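Local coordinates for protein putative prolyl-tRNA synthetase (PDB 5XIL) that probably catalyses the ATP-dependent attachment of L-proline to tRNA(Pro), releasing AMP and diphosphate, as a class II aminoacyl-tRNA synthetase, at residues V293-T301 and L312-E320. Numbering follows the deposited sequence.
Sequences VIIIPVGIT and LLASCWRLE
Ile295 and Pro297 of strand 293-297 lie against Leu312, Leu313, Cys316 and Leu319 of helix 306-325. Strand, helix and strand 330-332 form a beta-alpha-beta unit of the anticodon-binding domain. The strand and helix segments run antiparallel, at 172°, with their axes 8.8 Å apart.

The contact is apolar. Ile295 spreads its two branches along the helix. Ile295 CG2 meets Cys316 SG at 3.9 Å. Its CG1 lies beside the backbone N, anti to the carbonyl carbon (chi1 -56°). This puts Ile295 CD1 3.8 Å from Leu319 CG. Ile295 CD1 also lies 3.6 Å from the backbone N of Glu320. Pro297 makes contact through CB and CG: its CB packs on Cys316 SG at 3.8 Å, and its CG on Leu313 CD2 at 4.0 Å. Cys316 SG thus touches both strand residues. Cys332 of strand 330-332 also touches Ile295 and Cys316. Helix 340-350 packs on the other side of the strand, where Phe344 meets Ile296.

Within the helix segment, Leu312 O accepts from Cys316 N. In one of two modelled conformers, Ser315 OG also bonds Leu312 O. Glu320 OE1 makes a weak hydrogen bond to Cys332 N of strand 330-332.

Beyond the strand, Ile300 turns back toward the helix. Both CG1 and CD1 of Ile300 press on Leu312 CD2, a tight fit at 3.4 Å each.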
loop_
_atom_site.group_PDB
_atom_site.type_symbol
_atom_site.label_atom_id
_atom_site.label_comp_id
_atom_site.label_asym_id
_atom_site.label_seq_id
_atom_site.Cartn_x
_atom_site.Cartn_y
_atom_site.Cartn_z
ATOM N N VAL A 293 -18.955 -7.694 11.167
ATOM C CA VAL A 293 -20.158 -8.415 11.641
ATOM C C VAL A 293 -20.056 -9.860 11.277
ATOM O O VAL A 293 -19.841 -10.216 10.123
ATOM C CB VAL A 293 -21.447 -7.845 11.020
ATOM C CG1 VAL A 293 -22.664 -8.629 11.521
ATOM C CG2 VAL A 293 -21.560 -6.343 11.147
ATOM N N ILE A 294 -20.211 -10.738 12.254
ATOM C CA ILE A 294 -20.263 -12.136 11.993
ATOM C C ILE A 294 -21.719 -12.608 12.189
ATOM O O ILE A 294 -22.317 -12.335 13.173
ATOM C CB ILE A 294 -19.315 -12.949 12.860
ATOM C CG1 ILE A 294 -19.202 -14.418 12.401
ATOM C CG2 ILE A 294 -19.672 -12.910 14.326
ATOM C CD1 ILE A 294 -18.457 -14.585 11.126
ATOM N N ILE A 295 -22.186 -13.406 11.268
ATOM C CA ILE A 295 -23.590 -13.960 11.296
ATOM C C ILE A 295 -23.528 -15.478 11.620
ATOM O O ILE A 295 -22.919 -16.247 10.896
ATOM C CB ILE A 295 -24.267 -13.721 9.933
ATOM C CG1 ILE A 295 -24.247 -12.249 9.551
ATOM C CG2 ILE A 295 -25.691 -14.321 9.892
ATOM C CD1 ILE A 295 -24.465 -12.020 8.072
ATOM N N ILE A 296 -24.156 -15.892 12.718
ATOM C CA ILE A 296 -24.106 -17.251 13.137
ATOM C C ILE A 296 -25.546 -17.754 13.307
ATOM O O ILE A 296 -26.293 -17.143 14.061
ATOM C CB ILE A 296 -23.402 -17.349 14.477
ATOM C CG1 ILE A 296 -21.995 -16.710 14.374
ATOM C CG2 ILE A 296 -23.374 -18.788 14.956
ATOM C CD1 ILE A 296 -21.243 -16.613 15.678
ATOM N N PRO A 297 -25.907 -18.860 12.611
ATOM C CA PRO A 297 -27.239 -19.425 12.760
ATOM C C PRO A 297 -27.398 -20.090 14.147
ATOM O O PRO A 297 -26.442 -20.671 14.733
ATOM C CB PRO A 297 -27.342 -20.398 11.559
ATOM C CG PRO A 297 -25.946 -20.927 11.471
ATOM C CD PRO A 297 -25.081 -19.694 11.716
ATOM N N VAL A 298 -28.571 -19.940 14.725
ATOM C CA VAL A 298 -28.874 -20.535 16.021
ATOM C C VAL A 298 -30.302 -21.149 15.999
ATOM O O VAL A 298 -31.061 -20.943 15.059
ATOM C CB VAL A 298 -28.834 -19.524 17.164
ATOM C CG1 VAL A 298 -27.450 -18.849 17.285
ATOM C CG2 VAL A 298 -29.923 -18.465 16.962
ATOM N N GLY A 299 -30.616 -21.916 17.042
ATOM C CA GLY A 299 -31.946 -22.511 17.252
ATOM C C GLY A 299 -32.227 -23.680 16.348
ATOM O O GLY A 299 -33.380 -23.971 16.098
ATOM N N ILE A 300 -31.186 -24.341 15.844
ATOM C CA ILE A 300 -31.375 -25.515 14.990
ATOM C C ILE A 300 -31.240 -26.793 15.813
ATOM O O ILE A 300 -30.200 -27.011 16.416
ATOM C CB ILE A 300 -30.326 -25.527 13.865
ATOM C CG1 ILE A 300 -30.554 -24.323 12.948
ATOM C CG2 ILE A 300 -30.367 -26.840 13.102
ATOM C CD1 ILE A 300 -29.438 -24.075 11.960
ATOM N N THR A 301 -32.284 -27.630 15.807
ATOM C CA THR A 301 -32.419 -28.791 16.723
ATOM C C THR A 301 -32.618 -30.138 15.989
ATOM O O THR A 301 -32.707 -30.156 14.761
ATOM C CB THR A 301 -33.672 -28.626 17.613
ATOM O OG1 THR A 301 -34.846 -28.860 16.809
ATOM C CG2 THR A 301 -33.734 -27.246 18.248
ATOM N N LEU A 312 -32.997 -21.178 6.816
ATOM C CA LEU A 312 -32.272 -20.442 7.835
ATOM C C LEU A 312 -30.872 -20.156 7.318
ATOM O O LEU A 312 -30.356 -19.044 7.408
ATOM C CB LEU A 312 -32.230 -21.235 9.143
ATOM C CG LEU A 312 -31.710 -20.442 10.334
ATOM C CD1 LEU A 312 -32.728 -19.352 10.713
ATOM C CD2 LEU A 312 -31.443 -21.348 11.520
ATOM N N LEU A 313 -30.270 -21.151 6.712
ATOM C CA LEU A 313 -28.918 -20.959 6.198
ATOM C C LEU A 313 -28.917 -19.983 5.053
ATOM O O LEU A 313 -28.043 -19.151 4.930
ATOM C CB LEU A 313 -28.335 -22.304 5.780
ATOM C CG LEU A 313 -28.092 -23.257 6.944
ATOM C CD1 LEU A 313 -27.377 -24.462 6.361
ATOM C CD2 LEU A 313 -27.286 -22.684 8.105
ATOM N N ALA A 314 -29.910 -20.097 4.202
ATOM C CA ALA A 314 -30.089 -19.199 3.087
ATOM C C ALA A 314 -30.300 -17.749 3.530
ATOM O O ALA A 314 -29.842 -16.817 2.876
ATOM C CB ALA A 314 -31.284 -19.641 2.252
ATOM N N SER A 315 -31.068 -17.575 4.591
ATOM C CA SER A 315 -31.294 -16.252 5.125
ATOM C C SER A 315 -29.959 -15.655 5.687
ATOM O O SER A 315 -29.754 -14.451 5.600
ATOM C CB SER A 315 -32.416 -16.284 6.172
ATOM O OG SER A 315 -31.961 -16.743 7.436
ATOM N N CYS A 316 -29.066 -16.492 6.225
ATOM C CA CYS A 316 -27.759 -16.010 6.681
ATOM C C CYS A 316 -26.937 -15.456 5.524
ATOM O O CYS A 316 -26.399 -14.368 5.575
ATOM C CB CYS A 316 -26.995 -17.120 7.370
ATOM S SG CYS A 316 -27.630 -17.617 8.974
ATOM N N TRP A 317 -26.914 -16.199 4.438
ATOM C CA TRP A 317 -26.242 -15.791 3.236
ATOM C C TRP A 317 -26.869 -14.533 2.688
ATOM O O TRP A 317 -26.221 -13.668 2.255
ATOM C CB TRP A 317 -26.336 -16.884 2.173
ATOM C CG TRP A 317 -25.463 -18.057 2.386
ATOM C CD1 TRP A 317 -25.833 -19.343 2.341
ATOM C CD2 TRP A 317 -24.060 -18.051 2.646
ATOM N NE1 TRP A 317 -24.764 -20.160 2.551
ATOM C CE2 TRP A 317 -23.656 -19.387 2.751
ATOM N N ARG A 318 -28.174 -14.472 2.702
ATOM C CA ARG A 318 -28.813 -13.303 2.188
ATOM C C ARG A 318 -28.470 -12.059 2.993
ATOM O O ARG A 318 -28.320 -10.961 2.452
ATOM C CB ARG A 318 -30.325 -13.515 2.212
ATOM C CG ARG A 318 -31.125 -12.343 1.703
ATOM C CD ARG A 318 -32.529 -12.830 1.317
ATOM N NE ARG A 318 -33.382 -13.226 2.468
ATOM C CZ ARG A 318 -33.737 -14.475 2.822
ATOM N NH1 ARG A 318 -33.320 -15.557 2.148
ATOM N NH2 ARG A 318 -34.540 -14.653 3.884
ATOM N N LEU A 319 -28.490 -12.213 4.284
ATOM C CA LEU A 319 -28.141 -11.116 5.170
ATOM C C LEU A 319 -26.708 -10.636 4.915
ATOM O O LEU A 319 -26.436 -9.452 4.796
ATOM C CB LEU A 319 -28.376 -11.527 6.627
ATOM C CG LEU A 319 -27.928 -10.450 7.650
ATOM C CD1 LEU A 319 -28.741 -9.187 7.427
ATOM C CD2 LEU A 319 -28.060 -10.852 9.113
ATOM N N GLU A 320 -25.818 -11.572 4.809
ATOM C CA GLU A 320 -24.432 -11.286 4.489
ATOM C C GLU A 320 -24.353 -10.434 3.245
ATOM O O GLU A 320 -23.639 -9.413 3.184
ATOM C CB GLU A 320 -23.660 -12.560 4.291
ATOM C CG GLU A 320 -22.198 -12.294 3.975
ATOM C CD GLU A 320 -21.396 -13.545 3.681
ATOM O OE1 GLU A 320 -21.727 -14.688 4.073
ATOM O OE2 GLU A 320 -20.381 -13.361 3.049
#